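Long-range contacts in cellulase CEL9M (Clostridium cellulolyticum, PDB 1IA7), which is a family 9 glycosyl hydrolase that probably cuts internal beta-1,4-glucosidic bonds in cellulose and related beta-glucans: residues I360-R365 and K379-L384; H55-H60 and E410-Y415; E121-H126 and Q201-A206. One frame throughout, in Å; residues are numbered along the deposited sequence.

How the contacts relate
All three contacts border one bound glucose, each from different residues: His363 and Arg365 of contact 1 and Glu410 of contact 2 hydrogen-bond to it, while the His126 ring of contact 3 lies against it. Contact 2 is the buried middle of the group, its centre about 13 Å from that of contact 1 and about 12 Å from that of contact 3. Toward contact 1, Arg365 NH1 lies 3.0 Å from Gly58 O; toward contact 3, Asp59 OD2 is 2.7 Å from His126 NE2, and Asp56 OD2 is 2.6 Å from Tyr204 OH. Contacts 1 and 3 meet more loosely, chiefly where Arg365 approaches the backbone of His126.

Contact 1. Residues I360-R365 and K379-L384; sequences IHPHHR and KPAKHL. With BGC (beta-D-glucopyranose), chain B.
Ile360 reaches the 379-384 loop through its carbonyl group: Ala381 N donates to Ile360 O at 3.0 Å, and the alpha carbon of Pro380 lies close to the same oxygen. Its side chain, with CD1 facing Pro380 CG, adds only a loose apolar contact. Ile360 N and His361 N both hydrogen-bond to Asp401, so the same piece of backbone also holds the carboxylate of a predicted active-site residue.

The imidazole of His361 runs side by side with the Pro380 ring, both pointing the same way. With CG anti to the carbonyl carbon (chi1 -67°), it swings over to the opposing loop, where its CE1 comes within 3.5 Å of Pro380 N. A water in the plane of the imidazole lies 2.8 Å from His361 ND1, and this water is 2.6 Å from Lys379 O, bridging ring and backbone. Pro362 adds an apolar contact, its CD 3.6 Å from Ala381 CB.

Beyond Pro362 the segment turns from the loop to the sugar. His363, at the centre of an inverse gamma turn, presents the edge of its ring, with NE2 2.8 Å from glucose O2. Arg365 meets the same hydroxyl with the edge of its guanidinium: NH1 donates to O2 at 2.9 Å and NH2 to O2 at 2.8 Å. Three side-chain nitrogens thus converge on one oxygen. Arg365 NE is held by Tyr128 O, and His363 ND1 by Ala403 O, which fixes how both flat groups are turned.

The contact joins the loop that follows helix 327-341 to the loop leading toward helix 406-409; the first segment runs into the short helix 365-368, capped at its N-terminus by His364, and the chain then loops back to 379-384.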
loop_
_atom_site.group_PDB
_atom_site.type_symbol
_atom_site.label_atom_id
_atom_site.label_comp_id
_atom_site.label_asym_id
_atom_site.label_seq_id
_atom_site.Cartn_x
_atom_site.Cartn_y
_atom_site.Cartn_z
ATOM N N ILE A 360 21.051 7.396 2.189
ATOM C CA ILE A 360 21.716 7.749 0.938
ATOM C C ILE A 360 21.960 6.539 0.043
ATOM O O ILE A 360 22.352 6.689 -1.117
ATOM C CB ILE A 360 23.072 8.457 1.183
ATOM C CG1 ILE A 360 24.028 7.520 1.918
ATOM C CG2 ILE A 360 22.860 9.734 1.982
ATOM C CD1 ILE A 360 25.419 8.100 2.095
ATOM N N HIS A 361 21.719 5.347 0.582
ATOM C CA HIS A 361 21.905 4.096 -0.159
ATOM C C HIS A 361 20.590 3.320 -0.281
ATOM O O HIS A 361 20.496 2.171 0.150
ATOM C CB HIS A 361 22.935 3.205 0.548
ATOM C CG HIS A 361 24.328 3.754 0.538
ATOM N ND1 HIS A 361 25.141 3.702 -0.573
ATOM C CD2 HIS A 361 25.050 4.370 1.503
ATOM C CE1 HIS A 361 26.305 4.262 -0.292
ATOM N NE2 HIS A 361 26.275 4.676 0.962
ATOM N N PRO A 362 19.555 3.936 -0.871
ATOM C CA PRO A 362 18.285 3.214 -0.998
ATOM C C PRO A 362 18.382 2.022 -1.951
ATOM O O PRO A 362 19.084 2.080 -2.960
ATOM C CB PRO A 362 17.330 4.289 -1.508
ATOM C CG PRO A 362 18.234 5.163 -2.342
ATOM C CD PRO A 362 19.459 5.285 -1.461
ATOM N N HIS A 363 17.697 0.932 -1.616
ATOM C CA HIS A 363 17.703 -0.242 -2.483
ATOM C C HIS A 363 16.626 0.009 -3.533
ATOM O O HIS A 363 15.532 -0.546 -3.471
ATOM C CB HIS A 363 17.383 -1.513 -1.689
ATOM C CG HIS A 363 17.550 -2.773 -2.482
ATOM N ND1 HIS A 363 18.786 -3.280 -2.821
ATOM C CD2 HIS A 363 16.638 -3.604 -3.039
ATOM C CE1 HIS A 363 18.629 -4.367 -3.557
ATOM N NE2 HIS A 363 17.334 -4.584 -3.704
ATOM N N HIS A 364 16.949 0.865 -4.495
ATOM C CA HIS A 364 16.012 1.228 -5.552
ATOM C C HIS A 364 16.819 1.410 -6.832
ATOM O O HIS A 364 17.657 2.303 -6.928
ATOM C CB HIS A 364 15.296 2.524 -5.151
ATOM C CG HIS A 364 14.125 2.880 -6.015
ATOM N ND1 HIS A 364 14.256 3.558 -7.206
ATOM C CD2 HIS A 364 12.795 2.690 -5.836
ATOM C CE1 HIS A 364 13.059 3.776 -7.722
ATOM N NE2 HIS A 364 12.154 3.261 -6.912
ATOM N N ARG A 365 16.570 0.548 -7.811
ATOM C CA ARG A 365 17.304 0.594 -9.070
ATOM C C ARG A 365 17.292 1.936 -9.805
ATOM O O ARG A 365 18.355 2.458 -10.135
ATOM C CB ARG A 365 16.822 -0.536 -9.993
ATOM C CG ARG A 365 17.266 -1.926 -9.512
ATOM C CD ARG A 365 16.582 -3.061 -10.262
ATOM N NE ARG A 365 17.090 -4.379 -9.865
ATOM C CZ ARG A 365 16.888 -4.950 -8.678
ATOM N NH1 ARG A 365 16.178 -4.330 -7.743
ATOM N NH2 ARG A 365 17.405 -6.150 -8.422
ATOM N N LYS A 379 27.649 2.586 -4.548
ATOM C CA LYS A 379 27.857 4.019 -4.369
ATOM C C LYS A 379 26.548 4.690 -3.967
ATOM O O LYS A 379 25.470 4.128 -4.161
ATOM C CB LYS A 379 28.369 4.636 -5.674
ATOM C CG LYS A 379 29.681 4.047 -6.158
ATOM C CD LYS A 379 29.969 4.428 -7.603
ATOM C CE LYS A 379 30.065 5.932 -7.786
ATOM N NZ LYS A 379 30.480 6.280 -9.177
ATOM N N PRO A 380 26.623 5.901 -3.393
ATOM C CA PRO A 380 25.410 6.615 -2.984
ATOM C C PRO A 380 24.492 6.830 -4.188
ATOM O O PRO A 380 24.959 7.156 -5.282
ATOM C CB PRO A 380 25.955 7.930 -2.434
ATOM C CG PRO A 380 27.288 7.533 -1.880
ATOM C CD PRO A 380 27.829 6.636 -2.973
ATOM N N ALA A 381 23.192 6.640 -3.983
ATOM C CA ALA A 381 22.214 6.813 -5.051
ATOM C C ALA A 381 22.447 8.122 -5.800
ATOM O O ALA A 381 22.673 9.168 -5.193
ATOM C CB ALA A 381 20.805 6.780 -4.478
ATOM N N LYS A 382 22.378 8.053 -7.122
ATOM C CA LYS A 382 22.594 9.218 -7.971
ATOM C C LYS A 382 21.448 10.230 -7.903
ATOM O O LYS A 382 21.661 11.433 -8.056
ATOM C CB LYS A 382 22.796 8.752 -9.419
ATOM C CG LYS A 382 23.283 9.823 -10.380
ATOM C CD LYS A 382 23.539 9.236 -11.768
ATOM C CE LYS A 382 24.615 8.159 -11.730
ATOM N NZ LYS A 382 24.794 7.488 -13.052
ATOM N N HIS A 383 20.235 9.740 -7.662
ATOM C CA HIS A 383 19.061 10.607 -7.606
ATOM C C HIS A 383 18.358 10.594 -6.250
ATOM O O HIS A 383 18.466 9.632 -5.491
ATOM C CB HIS A 383 18.075 10.196 -8.702
ATOM C CG HIS A 383 18.692 10.106 -10.063
ATOM N ND1 HIS A 383 19.244 11.194 -10.705
ATOM C CD2 HIS A 383 18.858 9.053 -10.900
ATOM C CE1 HIS A 383 19.722 10.816 -11.877
ATOM N NE2 HIS A 383 19.502 9.521 -12.020
ATOM N N LEU A 384 17.635 11.674 -5.961
ATOM C CA LEU A 384 16.900 11.814 -4.709
ATOM C C LEU A 384 15.505 11.194 -4.818
ATOM O O LEU A 384 14.648 11.677 -5.566
ATOM C CB LEU A 384 16.780 13.295 -4.341
ATOM C CG LEU A 384 16.170 13.635 -2.976
ATOM C CD1 LEU A 384 17.001 13.004 -1.876
ATOM C CD2 LEU A 384 16.107 15.150 -2.798
HETATM C C2 BGC B . 16.057 -7.407 -5.040
HETATM C C3 BGC B . 15.051 -6.844 -4.032
HETATM C C4 BGC B . 14.524 -7.956 -3.117
HETATM C C5 BGC B . 15.696 -8.721 -2.490
HETATM C C6 BGC B . 15.235 -9.897 -1.645
HETATM C C1 BGC B . 17.149 -8.208 -4.323
HETATM O O2 BGC B . 16.649 -6.336 -5.758
HETATM O O3 BGC B . 13.970 -6.236 -4.725
HETATM O O4 BGC B . 13.727 -7.388 -2.087
HETATM O O5 BGC B . 16.558 -9.243 -3.524
HETATM O O6 BGC B . 14.514 -10.840 -2.423
HETATM O O HOH W 1 24.121 2.384 -2.836
#

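Contact 2. Residues H55-H60 and E410-Y415; sequences HDAGDH and EVALDY. With ZN (zinc ion), chain D; BGC (beta-D-glucopyranose), chain B.
The sugar-binding pocket, probably part of the active site, is built in part where Glu410, a predicted catalytic residue, meets Ala57 and Gly58. Its chain is extended, with CG anti to the backbone N (chi1 -171°), and this carries the carboxylate to the bound glucose. Each oxygen takes a different hydroxyl: O4 of the sugar donates to Glu410 OE1 at 2.6 Å and O3 to Glu410 OE2 at 2.8 Å. Gly58 N also donates to Glu410 OE2, at 3.2 Å, reaching it on the anti side and somewhat out of the carboxylate plane; two bonds grip OE2, and with the one at OE1 they hold the carboxylate in its rotation.

Behind the carboxylate, Ala57 CB presses to 3.0 Å from Val411 O, a buried carbonyl without a polar partner, and packs on Ala412 CB at 3.7 Å. The backbones are joined by a nearly straight bond from Leu413 N to Asp56 O (3.0 Å, 169°), while the Leu413 side chain covers the carbonyls of His55 and Asp56. A water links Asp56 OD1 to Asp414 N and OD1, and Asp56 OD2 is taken by Tyr204. At the far end, His55 NE2 binds zinc at 2.1 Å, together with Cys22, Cys38 and His39.

The loop preceding strand 62-63 is thereby fastened to the start of helix 413-430, with helix 64-80 packing against Leu413 and Asp414.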
loop_
_atom_site.group_PDB
_atom_site.type_symbol
_atom_site.label_atom_id
_atom_site.label_comp_id
_atom_site.label_asym_id
_atom_site.label_seq_id
_atom_site.Cartn_x
_atom_site.Cartn_y
_atom_site.Cartn_z
ATOM N N HIS A 55 6.118 -0.264 -10.437
ATOM C CA HIS A 55 7.133 -1.249 -10.079
ATOM C C HIS A 55 6.850 -1.445 -8.594
ATOM O O HIS A 55 6.540 -0.482 -7.891
ATOM C CB HIS A 55 8.534 -0.665 -10.270
ATOM C CG HIS A 55 8.818 -0.240 -11.675
ATOM N ND1 HIS A 55 9.596 0.856 -11.978
ATOM C CD2 HIS A 55 8.421 -0.761 -12.860
ATOM C CE1 HIS A 55 9.663 0.995 -13.289
ATOM N NE2 HIS A 55 8.957 0.028 -13.847
ATOM N N ASP A 56 6.960 -2.677 -8.116
ATOM C CA ASP A 56 6.662 -2.975 -6.722
ATOM C C ASP A 56 7.501 -2.292 -5.651
ATOM O O ASP A 56 6.962 -1.617 -4.779
ATOM C CB ASP A 56 6.723 -4.479 -6.470
ATOM C CG ASP A 56 6.321 -4.830 -5.049
ATOM O OD1 ASP A 56 5.129 -4.664 -4.721
ATOM O OD2 ASP A 56 7.192 -5.246 -4.256
ATOM N N ALA A 57 8.814 -2.481 -5.697
ATOM C CA ALA A 57 9.686 -1.902 -4.682
ATOM C C ALA A 57 10.939 -1.268 -5.277
ATOM O O ALA A 57 10.882 -0.194 -5.884
ATOM C CB ALA A 57 10.070 -2.984 -3.677
ATOM N N GLY A 58 12.072 -1.931 -5.072
ATOM C CA GLY A 58 13.334 -1.454 -5.611
ATOM C C GLY A 58 13.558 -2.180 -6.924
ATOM O O GLY A 58 14.468 -1.856 -7.688
ATOM N N ASP A 59 12.713 -3.179 -7.167
ATOM C CA ASP A 59 12.762 -3.976 -8.385
ATOM C C ASP A 59 11.710 -3.463 -9.365
ATOM O O ASP A 59 11.073 -2.432 -9.125
ATOM C CB ASP A 59 12.516 -5.452 -8.067
ATOM C CG ASP A 59 11.187 -5.688 -7.370
ATOM O OD1 ASP A 59 10.489 -4.699 -7.070
ATOM O OD2 ASP A 59 10.848 -6.864 -7.118
ATOM N N HIS A 60 11.504 -4.185 -10.459
ATOM C CA HIS A 60 10.561 -3.726 -11.465
ATOM C C HIS A 60 9.352 -4.601 -11.762
ATOM O O HIS A 60 8.550 -4.271 -12.632
ATOM C CB HIS A 60 11.335 -3.429 -12.746
ATOM C CG HIS A 60 12.384 -2.377 -12.567
ATOM N ND1 HIS A 60 13.563 -2.368 -13.281
ATOM C CD2 HIS A 60 12.438 -1.309 -11.737
ATOM C CE1 HIS A 60 14.300 -1.342 -12.895
ATOM N NE2 HIS A 60 13.640 -0.683 -11.960
ATOM N N GLU A 410 15.431 -1.012 1.661
ATOM C CA GLU A 410 14.523 -1.067 0.528
ATOM C C GLU A 410 13.274 -0.228 0.774
ATOM O O GLU A 410 12.953 0.109 1.914
ATOM C CB GLU A 410 14.157 -2.508 0.161
ATOM C CG GLU A 410 13.376 -2.587 -1.161
ATOM C CD GLU A 410 13.464 -3.947 -1.841
ATOM O OE1 GLU A 410 13.516 -4.965 -1.121
ATOM O OE2 GLU A 410 13.468 -3.995 -3.095
ATOM N N VAL A 411 12.608 0.140 -0.316
ATOM C CA VAL A 411 11.395 0.942 -0.276
ATOM C C VAL A 411 10.353 0.168 -1.078
ATOM O O VAL A 411 10.703 -0.750 -1.822
ATOM C CB VAL A 411 11.636 2.312 -0.934
ATOM C CG1 VAL A 411 12.730 3.062 -0.182
ATOM C CG2 VAL A 411 12.048 2.123 -2.395
ATOM N N ALA A 412 9.080 0.517 -0.933
ATOM C CA ALA A 412 8.048 -0.193 -1.672
ATOM C C ALA A 412 6.718 0.536 -1.659
ATOM O O ALA A 412 6.468 1.386 -0.809
ATOM C CB ALA A 412 7.877 -1.595 -1.100
ATOM N N LEU A 413 5.867 0.197 -2.615
ATOM C CA LEU A 413 4.549 0.804 -2.708
ATOM C C LEU A 413 3.762 0.589 -1.417
ATOM O O LEU A 413 3.172 1.530 -0.880
ATOM C CB LEU A 413 3.771 0.191 -3.874
ATOM C CG LEU A 413 4.399 0.282 -5.263
ATOM C CD1 LEU A 413 3.571 -0.531 -6.256
ATOM C CD2 LEU A 413 4.481 1.746 -5.687
ATOM N N ASP A 414 3.755 -0.643 -0.912
ATOM C CA ASP A 414 2.990 -0.923 0.300
ATOM C C ASP A 414 3.505 -0.150 1.506
ATOM O O ASP A 414 2.740 0.167 2.418
ATOM C CB ASP A 414 2.932 -2.434 0.591
ATOM C CG ASP A 414 4.242 -3.002 1.108
ATOM O OD1 ASP A 414 5.194 -3.158 0.317
ATOM O OD2 ASP A 414 4.311 -3.300 2.318
ATOM N N TYR A 415 4.795 0.169 1.505
ATOM C CA TYR A 415 5.385 0.935 2.601
ATOM C C TYR A 415 4.772 2.346 2.633
ATOM O O TYR A 415 4.256 2.792 3.661
ATOM C CB TYR A 415 6.899 1.071 2.404
ATOM C CG TYR A 415 7.760 -0.136 2.743
ATOM C CD1 TYR A 415 7.244 -1.434 2.758
ATOM C CD2 TYR A 415 9.121 0.032 2.990
ATOM C CE1 TYR A 415 8.080 -2.539 3.012
ATOM C CE2 TYR A 415 9.957 -1.047 3.239
ATOM C CZ TYR A 415 9.438 -2.327 3.248
ATOM O OH TYR A 415 10.300 -3.380 3.477
HETATM ZN ZN ZN D . 8.439 -0.202 -15.876
HETATM C C2 BGC B . 16.057 -7.407 -5.040
HETATM C C3 BGC B . 15.051 -6.844 -4.032
HETATM C C4 BGC B . 14.524 -7.956 -3.117
HETATM C C5 BGC B . 15.696 -8.721 -2.490
HETATM C C6 BGC B . 15.235 -9.897 -1.645
HETATM C C1 BGC B . 17.149 -8.208 -4.323
HETATM O O2 BGC B . 16.649 -6.336 -5.758
HETATM O O3 BGC B . 13.970 -6.236 -4.725
HETATM O O4 BGC B . 13.727 -7.388 -2.087
HETATM O O5 BGC B . 16.558 -9.243 -3.524
HETATM O O6 BGC B . 14.514 -10.840 -2.423
HETATM O O HOH W 2 4.701 -3.031 -2.329
#

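Contact 3. Residues E121-H126 and Q201-A206; sequences EGNADH and QSFYQA. With BGC (beta-D-glucopyranose), chain B.
Two hydrogen bonds join Gln201 to the start of helix 122-125. Its extended side chain meets that of Glu121 at about a right angle: Gln201 NE2 donates to the anti lone pair of Glu121 OE2 at 2.7 Å, while Gln201 OE1 receives Gly122 N at 2.9 Å on a lone pair in the carbonyl plane. Glu121 is also the N-cap. Bent at chi2 (-76°), it folds back so that OE1 accepts from Ala124 N and OE2 from Asn123 N. With Asn123 ND2 as well, three donors grip OE2.

The aromatic part is an offset edge-to-face pair in which the edge of His126 is directed at the face of Phe203, centroids 4.8 Å apart and planes at 74°. The nearest atoms are His126 CE1 and Phe203 CE1, at 3.3 Å. Phe203 CE2 rests 3.5 Å from Gly122 CA, wedging the phenyl ring against the first turn of the helix.

One face of His126 takes the bound glucose, whose C2 lies 3.7 Å above the ring centre, while Asp59 OD2 holds His126 NE2. A sugar lying on an aromatic face is a common feature of the substrate clefts of cellulases; here His126 supplies such a face close to the predicted catalytic Glu410.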
loop_
_atom_site.group_PDB
_atom_site.type_symbol
_atom_site.label_atom_id
_atom_site.label_comp_id
_atom_site.label_asym_id
_atom_site.label_seq_id
_atom_site.Cartn_x
_atom_site.Cartn_y
_atom_site.Cartn_z
ATOM N N GLU A 121 8.967 -11.728 -13.823
ATOM C CA GLU A 121 9.313 -12.904 -13.028
ATOM C C GLU A 121 10.377 -12.419 -12.045
ATOM O O GLU A 121 11.475 -12.038 -12.445
ATOM C CB GLU A 121 9.858 -14.016 -13.938
ATOM C CG GLU A 121 9.946 -15.407 -13.297
ATOM C CD GLU A 121 11.114 -15.552 -12.337
ATOM O OE1 GLU A 121 12.270 -15.481 -12.795
ATOM O OE2 GLU A 121 10.885 -15.737 -11.125
ATOM N N GLY A 122 10.029 -12.422 -10.760
ATOM C CA GLY A 122 10.925 -11.946 -9.721
ATOM C C GLY A 122 12.374 -12.399 -9.702
ATOM O O GLY A 122 13.275 -11.575 -9.570
ATOM N N ASN A 123 12.610 -13.703 -9.814
ATOM C CA ASN A 123 13.971 -14.220 -9.780
ATOM C C ASN A 123 14.857 -13.637 -10.878
ATOM O O ASN A 123 15.941 -13.131 -10.593
ATOM C CB ASN A 123 13.947 -15.747 -9.855
ATOM C CG ASN A 123 13.315 -16.375 -8.623
ATOM O OD1 ASN A 123 13.862 -16.289 -7.518
ATOM N ND2 ASN A 123 12.153 -17.000 -8.802
ATOM N N ALA A 124 14.398 -13.696 -12.123
ATOM C CA ALA A 124 15.170 -13.147 -13.235
ATOM C C ALA A 124 15.294 -11.618 -13.157
ATOM O O ALA A 124 16.359 -11.062 -13.437
ATOM C CB ALA A 124 14.539 -13.548 -14.561
ATOM N N ASP A 125 14.210 -10.942 -12.777
ATOM C CA ASP A 125 14.213 -9.476 -12.672
ATOM C C ASP A 125 15.278 -8.989 -11.689
ATOM O O ASP A 125 15.935 -7.974 -11.912
ATOM C CB ASP A 125 12.838 -8.973 -12.208
ATOM C CG ASP A 125 12.777 -7.454 -12.088
ATOM O OD1 ASP A 125 12.887 -6.763 -13.123
ATOM O OD2 ASP A 125 12.621 -6.947 -10.958
ATOM N N HIS A 126 15.443 -9.725 -10.601
ATOM C CA HIS A 126 16.405 -9.355 -9.574
ATOM C C HIS A 126 17.870 -9.572 -9.956
ATOM O O HIS A 126 18.768 -9.067 -9.284
ATOM C CB HIS A 126 16.066 -10.091 -8.275
ATOM C CG HIS A 126 14.745 -9.689 -7.694
ATOM N ND1 HIS A 126 14.210 -10.283 -6.571
ATOM C CD2 HIS A 126 13.856 -8.742 -8.077
ATOM C CE1 HIS A 126 13.050 -9.718 -6.287
ATOM N NE2 HIS A 126 12.812 -8.780 -7.185
ATOM N N GLN A 201 4.720 -15.950 -6.196
ATOM C CA GLN A 201 6.033 -16.576 -6.115
ATOM C C GLN A 201 6.487 -16.631 -4.658
ATOM O O GLN A 201 5.659 -16.674 -3.744
ATOM C CB GLN A 201 7.039 -15.794 -6.973
ATOM C CG GLN A 201 6.652 -15.742 -8.452
ATOM C CD GLN A 201 7.767 -15.221 -9.343
ATOM O OE1 GLN A 201 7.947 -14.011 -9.498
ATOM N NE2 GLN A 201 8.532 -16.141 -9.925
ATOM N N SER A 202 7.796 -16.626 -4.429
ATOM C CA SER A 202 8.300 -16.686 -3.061
ATOM C C SER A 202 8.333 -15.298 -2.439
ATOM O O SER A 202 8.503 -15.154 -1.233
ATOM C CB SER A 202 9.709 -17.280 -3.043
ATOM O OG SER A 202 10.649 -16.346 -3.544
ATOM N N PHE A 203 8.150 -14.281 -3.273
ATOM C CA PHE A 203 8.197 -12.889 -2.847
ATOM C C PHE A 203 6.963 -12.430 -2.092
ATOM O O PHE A 203 7.067 -11.726 -1.094
ATOM C CB PHE A 203 8.446 -12.014 -4.074
ATOM C CG PHE A 203 9.666 -12.429 -4.849
ATOM C CD1 PHE A 203 10.939 -12.166 -4.354
ATOM C CD2 PHE A 203 9.542 -13.160 -6.029
ATOM C CE1 PHE A 203 12.072 -12.628 -5.016
ATOM C CE2 PHE A 203 10.672 -13.629 -6.698
ATOM C CZ PHE A 203 11.940 -13.361 -6.187
ATOM N N TYR A 204 5.791 -12.824 -2.570
ATOM C CA TYR A 204 4.559 -12.447 -1.903
ATOM C C TYR A 204 3.685 -13.668 -1.696
ATOM O O TYR A 204 2.719 -13.900 -2.430
ATOM C CB TYR A 204 3.832 -11.368 -2.709
ATOM C CG TYR A 204 4.478 -10.007 -2.564
ATOM C CD1 TYR A 204 4.286 -9.244 -1.413
ATOM C CD2 TYR A 204 5.332 -9.508 -3.547
ATOM C CE1 TYR A 204 4.933 -8.015 -1.240
ATOM C CE2 TYR A 204 5.987 -8.281 -3.383
ATOM C CZ TYR A 204 5.782 -7.543 -2.226
ATOM O OH TYR A 204 6.432 -6.340 -2.051
ATOM N N GLN A 205 4.052 -14.461 -0.695
ATOM C CA GLN A 205 3.312 -15.669 -0.364
ATOM C C GLN A 205 2.153 -15.293 0.551
ATOM O O GLN A 205 2.353 -14.884 1.698
ATOM C CB GLN A 205 4.236 -16.677 0.318
ATOM C CG GLN A 205 5.432 -17.068 -0.545
ATOM C CD GLN A 205 6.340 -18.073 0.138
ATOM O OE1 GLN A 205 5.941 -19.206 0.393
ATOM N NE2 GLN A 205 7.566 -17.658 0.440
ATOM N N ALA A 206 0.943 -15.425 0.021
ATOM C CA ALA A 206 -0.268 -15.085 0.752
ATOM C C ALA A 206 -0.738 -16.223 1.646
ATOM O O ALA A 206 -0.476 -17.396 1.372
ATOM C CB ALA A 206 -1.365 -14.703 -0.225
HETATM C C2 BGC B . 16.057 -7.407 -5.040
HETATM C C3 BGC B . 15.051 -6.844 -4.032
HETATM C C4 BGC B . 14.524 -7.956 -3.117
HETATM C C5 BGC B . 15.696 -8.721 -2.490
HETATM C C6 BGC B . 15.235 -9.897 -1.645
HETATM C C1 BGC B . 17.149 -8.208 -4.323
HETATM O O2 BGC B . 16.649 -6.336 -5.758
HETATM O O3 BGC B . 13.970 -6.236 -4.725
HETATM O O4 BGC B . 13.727 -7.388 -2.087
HETATM O O5 BGC B . 16.558 -9.243 -3.524
HETATM O O6 BGC B . 14.514 -10.840 -2.423
#